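PDB 5YS9: acyl-coenzyme A oxidase 3 from Yarrowia lipolytica, which oxidises acyl-CoA to (2E)-enoyl-CoA with FAD as cofactor and molecular oxygen as electron acceptor, giving hydrogen peroxide in peroxisomal beta-oxidation, with specificity for short-chain acyl-CoA. Local coordinates for the interface of chains A and B. Residues are numbered along the deposited sequence; one frame, centred on the assembly and turned at random. Chains: chain A/B, Acyl-coenzyme A oxidase 3.

The interface of chains A and B. Residues chain A 200, 252-254; chain B 435-437.
The loop A:Lys252 to A:Met254, which follows strand 245-249, meets B:Tyr435 to B:Gly437, where B:Ser436 links the 3-10 helices 431-435 and 437-439; A:Trp200 comes from the break between strand 198-199 and the residue-201 strand. The patch is a compact example of two backbones pairing across the two-fold boundary of the deposited dimer: A:Lys253 and B:Ser436 form an antiparallel beta bridge. B:Gly437 N donates to A:Lys252 O (2.7 Å) from above the carbonyl plane; the bond from A:Met254 N to B:Tyr435 O (2.8 Å) is straighter, 168° at the hydrogen. These bonds are main-chain ones, and the side chains add apolar contacts around them. B:Tyr435 has CG anti to its own nitrogen (chi1 -162°), which stands the phenol ring across the A:Lys253–A:Met254 backbone. A:Met254 lays CB over one face, 4.0 Å from the ring centroid and towards the CD1–CE1 rim, the two side chains crossing at about a right angle. At the opposite rim, aliphatic carbons of A:Lys253 do the touching, CB 3.9 Å and CD 4.1 Å from B:Tyr435 CE2. Putting an alanine in place of B:Tyr435 would probably leave A:Met254 CB and the A:Lys253 stem without their aromatic partner, opening a gap beside the beta bridge. A:Trp200 presents the edge of its six-membered ring, CH2 standing 3.7 Å from B:Ser436 CA in the indole plane. Within chain A, A:Lys252 NZ donates to A:Lys253 O (2.7 Å), which may stiffen the loop. In the fold, the A loop belongs to the beta-rich middle domain, whereas its partner lies just beyond the long helix 391-428 of chain B, in a segment whose B:Tyr435 position also lines an FAD pocket; the two-fold axis repeats the contact with the chains exchanged.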
loop_
_atom_site.group_PDB
_atom_site.type_symbol
_atom_site.label_atom_id
_atom_site.label_comp_id
_atom_site.label_asym_id
_atom_site.label_seq_id
_atom_site.Cartn_x
_atom_site.Cartn_y
_atom_site.Cartn_z
ATOM N N TRP A 200 7.096 4.357 -20.985
ATOM C CA TRP A 200 7.643 4.827 -19.713
ATOM C C TRP A 200 9.012 5.526 -19.798
ATOM O O TRP A 200 9.753 5.563 -18.796
ATOM C CB TRP A 200 7.696 3.704 -18.652
ATOM C CG TRP A 200 6.400 3.176 -18.268
ATOM C CD1 TRP A 200 6.003 1.891 -18.295
ATOM C CD2 TRP A 200 5.309 3.930 -17.751
ATOM N NE1 TRP A 200 4.696 1.789 -17.856
ATOM C CE2 TRP A 200 4.253 3.044 -17.533
ATOM C CE3 TRP A 200 5.116 5.275 -17.468
ATOM C CZ2 TRP A 200 3.018 3.470 -17.049
ATOM C CZ3 TRP A 200 3.871 5.688 -16.984
ATOM C CH2 TRP A 200 2.858 4.796 -16.793
ATOM N N LYS A 252 -0.710 11.180 -16.464
ATOM C CA LYS A 252 -0.769 11.005 -15.030
ATOM C C LYS A 252 -0.281 9.645 -14.591
ATOM O O LYS A 252 -0.700 8.632 -15.108
ATOM C CB LYS A 252 -2.209 11.221 -14.550
ATOM C CG LYS A 252 -2.414 11.158 -13.056
ATOM C CD LYS A 252 -2.010 12.453 -12.403
ATOM C CE LYS A 252 -2.289 12.434 -10.924
ATOM N NZ LYS A 252 -1.326 11.596 -10.183
ATOM N N LYS A 253 0.588 9.653 -13.594
ATOM C CA LYS A 253 1.039 8.438 -12.910
ATOM C C LYS A 253 0.547 8.367 -11.462
ATOM O O LYS A 253 0.124 9.365 -10.876
ATOM C CB LYS A 253 2.549 8.359 -12.937
ATOM C CG LYS A 253 3.103 8.439 -14.336
ATOM C CD LYS A 253 4.573 8.127 -14.377
ATOM C CE LYS A 253 5.423 9.148 -13.669
ATOM N NZ LYS A 253 5.502 10.489 -14.301
ATOM N N MET A 254 0.566 7.173 -10.890
ATOM C CA MET A 254 0.279 7.044 -9.478
ATOM C C MET A 254 1.105 8.059 -8.624
ATOM O O MET A 254 0.576 8.632 -7.638
ATOM C CB MET A 254 0.582 5.639 -9.027
ATOM C CG MET A 254 0.547 5.440 -7.522
ATOM S SD MET A 254 0.357 3.674 -7.291
ATOM C CE MET A 254 0.254 3.523 -5.486
ATOM N N TYR B 435 1.126 1.495 -12.849
ATOM C CA TYR B 435 1.511 2.782 -12.288
ATOM C C TYR B 435 1.001 3.978 -13.126
ATOM O O TYR B 435 1.130 5.120 -12.706
ATOM C CB TYR B 435 3.051 2.820 -12.173
ATOM C CG TYR B 435 3.653 3.864 -11.241
ATOM C CD1 TYR B 435 3.641 3.687 -9.857
ATOM C CD2 TYR B 435 4.249 5.002 -11.736
ATOM C CE1 TYR B 435 4.193 4.642 -8.987
ATOM C CE2 TYR B 435 4.799 5.962 -10.873
ATOM C CZ TYR B 435 4.780 5.772 -9.508
ATOM O OH TYR B 435 5.337 6.698 -8.672
ATOM N N SER B 436 0.436 3.720 -14.304
ATOM C CA SER B 436 -0.344 4.718 -15.007
ATOM C C SER B 436 -1.626 5.119 -14.249
ATOM O O SER B 436 -2.434 4.257 -13.916
ATOM C CB SER B 436 -0.770 4.174 -16.365
ATOM O OG SER B 436 -1.645 5.072 -16.985
ATOM N N GLY B 437 -1.837 6.423 -14.023
ATOM C CA GLY B 437 -3.060 6.907 -13.346
ATOM C C GLY B 437 -4.361 6.451 -14.010
ATOM O O GLY B 437 -5.381 6.239 -13.356
#